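Local coordinates for orotidine-5-phosphate decarboxylase/orotate phosphoribosyltransferase, putative (Ompdcase-oprtase, putative) (Leishmania infantum, PDB 3QW3), which catalyses, through this decarboxylase domain of a bifunctional UMP synthase, the conversion of orotidine 5'-phosphate to UMP, the last step of de novo pyrimidine synthesis, at the interface of chains A and B. Sequence-based numbering; all coordinates share one arbitrary frame. Chains: chain A/B, Orotidine-5-phosphate decarboxylase/orotate phosphoribosyltransferase, putative (Ompdcase-oprtase, putative).

Contact 1: the interface of chains A and B. Residues chain A 138, 140-141; chain B 88, 114, 116-118.
A:Asn138 lies against B:Met114, B:Asp117 and B:Ile88, an example of one amide meeting polar and apolar groups at once. With CG set between the backbone N and the carbonyl carbon (chi1 62°), the amide position modelled as OD1 comes up to two acceptors of chain B. A:Asn138 OD1 lies 2.7 Å from the backbone O of B:Met114 and 2.7 Å from the carboxylate OD2 of B:Asp117. Oxygen against two acceptors makes the modelled amide orientation doubtful; with OD1 and ND2 exchanged, the NH2 could donate to both. A clear hydrogen bond comes from the backbone N of A:Gly140, which donates to B:Asp117 OD2 over 2.8 Å; it is bent (136° at H) and arrives from 45° above the carboxylate plane. On the apolar flank, the methyl CG2 of B:Ile88 packs on A:Asn138 CG at 3.7 Å. Packing is looser beside the other amide atom, whose near neighbour across the contact is the B:Met114 methyl CE, 3.7 Å from A:Asn138 ND2. In the fold, the start of the 3-10 helix 139-142 of chain A faces the first turn of helix 116-123 of chain B, next to B:Ile88, which directly follows the catalytic DxKxxD motif of the family.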
ATOM      1  N   ASN A 138       2.976 -14.462   7.000  1.00 29.33           N
ATOM      2  CA  ASN A 138       1.651 -14.962   6.632  1.00 29.81           C
ATOM      3  C   ASN A 138       1.690 -15.998   5.497  1.00 30.55           C
ATOM      4  O   ASN A 138       2.651 -16.048   4.725  1.00 30.88           O
ATOM      5  CB  ASN A 138       0.720 -13.788   6.289  1.00 29.47           C
ATOM      6  CG  ASN A 138       1.208 -12.977   5.095  1.00 28.82           C
ATOM      7  OD1 ASN A 138       0.620 -13.032   4.017  1.00 28.66           O
ATOM      8  ND2 ASN A 138       2.293 -12.234   5.279  1.00 26.93           N
ATOM      9  N   GLY A 140       0.318 -16.241   2.671  1.00 32.35           N
ATOM     10  CA  GLY A 140       0.427 -15.673   1.327  1.00 32.42           C
ATOM     11  C   GLY A 140       1.847 -15.409   0.868  1.00 32.48           C
ATOM     12  O   GLY A 140       2.087 -15.215  -0.325  1.00 32.47           O
ATOM     13  N   SER A 141       2.785 -15.391   1.816  1.00 32.45           N
ATOM     14  CA  SER A 141       4.218 -15.281   1.521  1.00 32.54           C
ATOM     15  C   SER A 141       4.676 -16.292   0.470  1.00 32.51           C
ATOM     16  O   SER A 141       5.638 -16.048  -0.263  1.00 32.70           O
ATOM     17  CB  SER A 141       5.037 -15.470   2.802  1.00 32.80           C
ATOM     18  OG  SER A 141       6.431 -15.417   2.541  1.00 33.16           O
TER
ATOM     19  N   ILE B  88      -2.197  -7.405   6.505  1.00 20.61           N
ATOM     20  CA  ILE B  88      -2.842  -8.663   6.874  1.00 21.55           C
ATOM     21  C   ILE B  88      -3.816  -8.546   8.025  1.00 21.41           C
ATOM     22  O   ILE B  88      -3.848  -7.531   8.727  1.00 21.28           O
ATOM     23  CB  ILE B  88      -1.810  -9.779   7.181  1.00 21.96           C
ATOM     24  CG1 ILE B  88      -0.575  -9.228   7.909  1.00 23.34           C
ATOM     25  CG2 ILE B  88      -1.416 -10.502   5.890  1.00 23.56           C
ATOM     26  CD1 ILE B  88      -0.822  -8.762   9.319  1.00 25.06           C
ATOM     27  N   MET B 114       2.184  -9.408  -0.421  1.00 15.03           N
ATOM     28  CA  MET B 114       2.020 -10.246   0.763  1.00 15.93           C
ATOM     29  C   MET B 114       1.147 -11.479   0.519  1.00 16.86           C
ATOM     30  O   MET B 114       0.914 -12.268   1.435  1.00 17.28           O
ATOM     31  CB  MET B 114       1.534  -9.416   1.955  1.00 15.66           C
ATOM     32  CG  MET B 114       2.600  -8.465   2.452  1.00 16.01           C
ATOM     33  SD  MET B 114       2.038  -7.392   3.774  1.00 17.85           S
ATOM     34  CE  MET B 114       1.839  -8.572   5.119  1.00 18.65           C
ATOM     35  N   SER B 116      -1.968 -14.252  -0.825  1.00 19.55           N
ATOM     36  CA  SER B 116      -3.401 -14.561  -0.738  1.00 20.30           C
ATOM     37  C   SER B 116      -4.121 -14.032   0.505  1.00 20.58           C
ATOM     38  O   SER B 116      -5.157 -13.382   0.388  1.00 20.37           O
ATOM     39  CB  SER B 116      -3.639 -16.068  -0.878  1.00 20.80           C
ATOM     40  OG  SER B 116      -3.007 -16.773   0.175  1.00 22.31           O
ATOM     41  N   ASP B 117      -3.586 -14.300   1.693  1.00 21.12           N
ATOM     42  CA  ASP B 117      -4.290 -13.884   2.912  1.00 21.67           C
ATOM     43  C   ASP B 117      -4.142 -12.389   3.231  1.00 21.16           C
ATOM     44  O   ASP B 117      -4.822 -11.872   4.121  1.00 21.18           O
ATOM     45  CB  ASP B 117      -3.946 -14.778   4.115  1.00 22.47           C
ATOM     46  CG  ASP B 117      -2.461 -14.856   4.396  1.00 25.09           C
ATOM     47  OD1 ASP B 117      -2.105 -15.294   5.511  1.00 27.89           O
ATOM     48  OD2 ASP B 117      -1.648 -14.497   3.518  1.00 27.17           O
ATOM     49  N   SER B 118      -3.273 -11.694   2.497  1.00 20.27           N
ATOM     50  CA  SER B 118      -3.284 -10.237   2.536  1.00 19.87           C
ATOM     51  C   SER B 118      -4.401  -9.685   1.655  1.00 18.97           C
ATOM     52  O   SER B 118      -4.892  -8.581   1.887  1.00 19.28           O
ATOM     53  CB  SER B 118      -1.926  -9.634   2.146  1.00 20.22           C
ATOM     54  OG  SER B 118      -1.629  -9.806   0.772  1.00 22.12           O
TER

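Contact 2: the interface of chains A and B. Residues chain A 140, 143-144; chain B 114-116, 161, 166.
The segment of chain A that leaves the 3-10 helix 139-142, carrying A:Asp143, inserts between three elements of chain B: the loop at B:Gly115 running into helix 116-123, the end of helix 154-162 with B:Arg161, and the loop bearing B:Trp166. These belong to the barrel of the OMP decarboxylase family, whose members characteristically pair as dimers, and the site shows how one carboxylate can be shared among several donors. A:Asp143 OD2 accepts from the backbone N of B:Ser116 at 2.8 Å and from the indole NE1 of B:Trp166 at 3.3 Å. The two donors approach opposite faces of the carboxylate, while OD2 itself lies in the indole plane, at the ring edge. At the N-terminal end of helix 116-123, the helix dipole and B:Arg161 would probably favour the anion. A:Asp143 OD1 forms a salt bridge with B:Arg161 NH1 at 2.6 Å, although the N-H is not directed along this line; the carboxylate and guanidinium planes are 38° apart. Water 1 joins A:Asp143 OD1 to the hydroxyl OG of B:Ser116, at 2.6 Å and 2.7 Å respectively. Bends at chi2 and chi3 (-132° and 138°) swing the guanidinium round to OD1. Main chain packs on main chain, A:Gly140 O 3.3 Å from B:Gly115 CA.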
ATOM      1  N   GLY A 140       0.318 -16.241   2.671  1.00 32.35           N
ATOM      2  CA  GLY A 140       0.427 -15.673   1.327  1.00 32.42           C
ATOM      3  C   GLY A 140       1.847 -15.409   0.868  1.00 32.48           C
ATOM      4  O   GLY A 140       2.087 -15.215  -0.325  1.00 32.47           O
ATOM      5  N   ASP A 143       3.051 -17.134  -2.201  1.00 29.52           N
ATOM      6  CA  ASP A 143       2.570 -16.748  -3.526  1.00 28.52           C
ATOM      7  C   ASP A 143       3.603 -16.040  -4.388  1.00 27.52           C
ATOM      8  O   ASP A 143       3.728 -16.349  -5.576  1.00 27.63           O
ATOM      9  CB  ASP A 143       1.316 -15.877  -3.416  1.00 28.68           C
ATOM     10  CG  ASP A 143       0.110 -16.646  -2.930  1.00 28.99           C
ATOM     11  OD1 ASP A 143       0.198 -17.885  -2.785  1.00 31.05           O
ATOM     12  OD2 ASP A 143      -0.937 -16.010  -2.703  1.00 29.28           O
ATOM     13  N   LEU A 144       4.321 -15.085  -3.800  1.00 25.85           N
ATOM     14  CA  LEU A 144       5.269 -14.267  -4.550  1.00 24.43           C
ATOM     15  C   LEU A 144       6.659 -14.285  -3.929  1.00 23.54           C
ATOM     16  O   LEU A 144       7.645 -14.504  -4.626  1.00 22.60           O
ATOM     17  CB  LEU A 144       4.778 -12.817  -4.671  1.00 24.55           C
ATOM     18  CG  LEU A 144       3.809 -12.420  -5.791  1.00 24.69           C
ATOM     19  CD1 LEU A 144       2.392 -12.918  -5.527  1.00 24.78           C
ATOM     20  CD2 LEU A 144       3.810 -10.909  -5.963  1.00 24.11           C
TER
ATOM     21  N   MET B 114       2.184  -9.408  -0.421  1.00 15.03           N
ATOM     22  CA  MET B 114       2.020 -10.246   0.763  1.00 15.93           C
ATOM     23  C   MET B 114       1.147 -11.479   0.519  1.00 16.86           C
ATOM     24  O   MET B 114       0.914 -12.268   1.435  1.00 17.28           O
ATOM     25  CB  MET B 114       1.534  -9.416   1.955  1.00 15.66           C
ATOM     26  CG  MET B 114       2.600  -8.465   2.452  1.00 16.01           C
ATOM     27  SD  MET B 114       2.038  -7.392   3.774  1.00 17.85           S
ATOM     28  CE  MET B 114       1.839  -8.572   5.119  1.00 18.65           C
ATOM     29  N   GLY B 115       0.673 -11.638  -0.713  1.00 17.35           N
ATOM     30  CA  GLY B 115      -0.016 -12.867  -1.127  1.00 18.12           C
ATOM     31  C   GLY B 115      -1.478 -13.015  -0.733  1.00 18.80           C
ATOM     32  O   GLY B 115      -2.136 -12.047  -0.339  1.00 18.44           O
ATOM     33  N   SER B 116      -1.968 -14.252  -0.825  1.00 19.55           N
ATOM     34  CA  SER B 116      -3.401 -14.561  -0.738  1.00 20.30           C
ATOM     35  C   SER B 116      -4.121 -14.032   0.505  1.00 20.58           C
ATOM     36  O   SER B 116      -5.157 -13.382   0.388  1.00 20.37           O
ATOM     37  CB  SER B 116      -3.639 -16.068  -0.878  1.00 20.80           C
ATOM     38  OG  SER B 116      -3.007 -16.773   0.175  1.00 22.31           O
ATOM     39  N   ARG B 161      -2.462 -16.291 -10.602  1.00 15.96           N
ATOM     40  CA  ARG B 161      -3.152 -16.401  -9.314  1.00 16.34           C
ATOM     41  C   ARG B 161      -4.512 -15.717  -9.335  1.00 15.74           C
ATOM     42  O   ARG B 161      -5.481 -16.240  -8.791  1.00 15.17           O
ATOM     43  CB  ARG B 161      -2.280 -15.826  -8.199  1.00 16.93           C
ATOM     44  CG  ARG B 161      -0.961 -16.564  -8.071  1.00 20.35           C
ATOM     45  CD  ARG B 161      -0.672 -16.924  -6.651  1.00 27.59           C
ATOM     46  NE  ARG B 161      -0.130 -18.279  -6.584  1.00 31.31           N
ATOM     47  CZ  ARG B 161      -0.423 -19.162  -5.635  1.00 34.40           C
ATOM     48  NH1 ARG B 161      -1.257 -18.839  -4.652  1.00 36.26           N
ATOM     49  NH2 ARG B 161       0.113 -20.377  -5.674  1.00 36.02           N
ATOM     50  N   TRP B 166      -7.262 -16.947  -6.470  1.00 16.73           N
ATOM     51  CA  TRP B 166      -7.694 -15.731  -5.761  1.00 16.70           C
ATOM     52  C   TRP B 166      -9.152 -15.365  -6.037  1.00 16.38           C
ATOM     53  O   TRP B 166      -9.795 -14.706  -5.215  1.00 16.69           O
ATOM     54  CB  TRP B 166      -6.809 -14.522  -6.107  1.00 16.72           C
ATOM     55  CG  TRP B 166      -5.390 -14.579  -5.615  1.00 17.23           C
ATOM     56  CD1 TRP B 166      -4.865 -15.430  -4.686  1.00 18.24           C
ATOM     57  CD2 TRP B 166      -4.325 -13.701  -6.003  1.00 17.69           C
ATOM     58  NE1 TRP B 166      -3.532 -15.149  -4.486  1.00 18.81           N
ATOM     59  CE2 TRP B 166      -3.177 -14.091  -5.281  1.00 17.96           C
ATOM     60  CE3 TRP B 166      -4.232 -12.626  -6.900  1.00 18.65           C
ATOM     61  CZ2 TRP B 166      -1.940 -13.449  -5.433  1.00 18.71           C
ATOM     62  CZ3 TRP B 166      -2.999 -11.989  -7.054  1.00 19.34           C
ATOM     63  CH2 TRP B 166      -1.875 -12.403  -6.323  1.00 18.34           C
TER
HETATM   64  O   HOH W   1      -1.376 -18.650  -0.816  1.00 38.09           O

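Contact 3: the interface of chains A and B. Residues chain A 112, 115-116, 161, 166; chain B 140, 143-144.
B:Asp143 and A:Ser116 meet through the carboxylate OD2 of B:Asp143, which takes the backbone N-H of A:Ser116 at 2.7 Å from 43° above its plane. The indole NE1 of A:Trp166 gives B:Asp143 OD2 another hydrogen bond, 3.2 Å long, from the opposite face, so this oxygen is held between a helix start and a ring edge. B:Asp143 gains this position with CG anti to its carbonyl carbon and beside its N (chi1 -72°). Here the arginine answers differently from its counterpart in the other chain: A:Arg161 runs extended from CG to NE and lays its guanidinium by the main chain of B:Asp143 instead of pairing with the carboxylate. That guanidinium crowds the carbonyl O of B:Asp143 implausibly closely, so its placement is doubtful and carries no bond. A:Arg161 NE remains 4.2 Å from B:Asp143 OD1, an attraction of opposite charges at most. Next to this polar core, B:Leu144 sets its methyls beside the carbonyl O and ring carbons of A:Pro112, with B:Leu144 CD2 4.0 Å from A:Pro112 CB, and its CD1 also nears the six-membered rim of A:Trp166. Behind them, A:Arg161 supports the tryptophan that binds the carboxylate: A:Arg161 CB sits 3.7 Å above the indole plane of A:Trp166, over the centre of the ring.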
ATOM      1  N   PRO A 112       7.406  -3.078  -2.182  1.00 14.31           N
ATOM      2  CA  PRO A 112       8.404  -3.010  -3.245  1.00 14.37           C
ATOM      3  C   PRO A 112       7.852  -3.271  -4.642  1.00 14.62           C
ATOM      4  O   PRO A 112       8.600  -3.138  -5.612  1.00 14.43           O
ATOM      5  CB  PRO A 112       9.356  -4.151  -2.882  1.00 14.43           C
ATOM      6  CG  PRO A 112       8.459  -5.170  -2.270  1.00 14.99           C
ATOM      7  CD  PRO A 112       7.452  -4.372  -1.477  1.00 14.08           C
ATOM      8  N   GLY A 115       8.553  -1.098  -7.676  1.00 18.37           N
ATOM      9  CA  GLY A 115       9.981  -0.887  -7.938  1.00 19.19           C
ATOM     10  C   GLY A 115      10.553   0.465  -7.558  1.00 19.70           C
ATOM     11  O   GLY A 115       9.921   1.241  -6.849  1.00 18.82           O
ATOM     12  N   SER A 116      11.757   0.746  -8.055  1.00 21.00           N
ATOM     13  CA  SER A 116      12.563   1.892  -7.593  1.00 22.45           C
ATOM     14  C   SER A 116      11.872   3.258  -7.598  1.00 22.99           C
ATOM     15  O   SER A 116      11.922   3.965  -6.601  1.00 23.01           O
ATOM     16  CB  SER A 116      13.886   1.974  -8.362  1.00 22.78           C
ATOM     17  OG  SER A 116      13.651   2.229  -9.731  1.00 24.86           O
ATOM     18  N   ARG A 161      18.435  -5.517  -3.852  1.00 21.05           N
ATOM     19  CA  ARG A 161      18.093  -4.199  -4.371  1.00 21.32           C
ATOM     20  C   ARG A 161      18.144  -3.147  -3.275  1.00 20.71           C
ATOM     21  O   ARG A 161      18.678  -2.058  -3.472  1.00 20.30           O
ATOM     22  CB  ARG A 161      16.697  -4.223  -4.987  1.00 22.12           C
ATOM     23  CG  ARG A 161      16.693  -4.410  -6.479  1.00 24.70           C
ATOM     24  CD  ARG A 161      15.369  -4.978  -6.944  1.00 28.30           C
ATOM     25  NE  ARG A 161      15.394  -5.281  -8.372  1.00 30.68           N
ATOM     26  CZ  ARG A 161      15.894  -6.392  -8.907  1.00 31.14           C
ATOM     27  NH1 ARG A 161      16.431  -7.337  -8.143  1.00 32.87           N
ATOM     28  NH2 ARG A 161      15.858  -6.554 -10.219  1.00 32.65           N
ATOM     29  N   TRP A 166      18.923   0.799  -4.196  1.00 22.95           N
ATOM     30  CA  TRP A 166      17.912   1.621  -3.523  1.00 22.99           C
ATOM     31  C   TRP A 166      18.452   2.531  -2.413  1.00 22.83           C
ATOM     32  O   TRP A 166      17.884   3.592  -2.147  1.00 23.01           O
ATOM     33  CB  TRP A 166      16.762   0.754  -2.985  1.00 23.00           C
ATOM     34  CG  TRP A 166      15.923   0.083  -4.055  1.00 23.68           C
ATOM     35  CD1 TRP A 166      15.941   0.335  -5.397  1.00 24.53           C
ATOM     36  CD2 TRP A 166      14.915  -0.920  -3.851  1.00 23.71           C
ATOM     37  NE1 TRP A 166      15.026  -0.467  -6.044  1.00 25.15           N
ATOM     38  CE2 TRP A 166      14.383  -1.243  -5.118  1.00 24.50           C
ATOM     39  CE3 TRP A 166      14.420  -1.584  -2.719  1.00 24.87           C
ATOM     40  CZ2 TRP A 166      13.377  -2.206  -5.288  1.00 25.19           C
ATOM     41  CZ3 TRP A 166      13.421  -2.540  -2.889  1.00 24.76           C
ATOM     42  CH2 TRP A 166      12.911  -2.839  -4.164  1.00 24.98           C
TER
ATOM     43  N   GLY B 140      10.252   1.568 -12.645  1.00 41.97           N
ATOM     44  CA  GLY B 140      10.572   0.597 -11.597  1.00 41.25           C
ATOM     45  C   GLY B 140       9.931  -0.761 -11.805  1.00 40.75           C
ATOM     46  O   GLY B 140      10.242  -1.712 -11.085  1.00 40.72           O
ATOM     47  N   ASP B 143      12.331  -3.801 -11.911  1.00 33.59           N
ATOM     48  CA  ASP B 143      12.915  -4.282 -10.655  1.00 32.11           C
ATOM     49  C   ASP B 143      12.377  -5.629 -10.194  1.00 30.84           C
ATOM     50  O   ASP B 143      13.144  -6.563  -9.947  1.00 30.72           O
ATOM     51  CB  ASP B 143      12.717  -3.257  -9.535  1.00 32.22           C
ATOM     52  CG  ASP B 143      13.584  -2.034  -9.695  1.00 32.10           C
ATOM     53  OD1 ASP B 143      14.308  -1.917 -10.709  1.00 32.97           O
ATOM     54  OD2 ASP B 143      13.531  -1.181  -8.795  1.00 32.10           O
ATOM     55  N   LEU B 144      11.058  -5.722 -10.072  1.00 28.81           N
ATOM     56  CA  LEU B 144      10.434  -6.937  -9.587  1.00 27.22           C
ATOM     57  C   LEU B 144       9.573  -7.575 -10.668  1.00 25.77           C
ATOM     58  O   LEU B 144       9.687  -8.769 -10.923  1.00 25.31           O
ATOM     59  CB  LEU B 144       9.600  -6.664  -8.327  1.00 27.34           C
ATOM     60  CG  LEU B 144      10.280  -6.731  -6.948  1.00 27.84           C
ATOM     61  CD1 LEU B 144      11.154  -5.524  -6.683  1.00 28.20           C
ATOM     62  CD2 LEU B 144       9.252  -6.890  -5.832  1.00 28.75           C
TER

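Contacts 1 and 2 are neighbours, their C-alpha centres about 6 Å apart, and they share A:Gly140, B:Met114 and B:Ser116; the same turn of chain A thus engages the start of helix 116-123 of chain B through two neighbouring patches. Contact 3, its C-alpha centre about 20 Å from that of contact 1 and 19 Å from that of contact 2, is essentially the two-fold twin of contact 2 with the chains exchanged. The carboxylate grip is closely conserved between the two; the arginine conformation is not. Such reciprocal insertion fits a decarboxylase dimer, a building block compatible with the tetrameric UMP synthase.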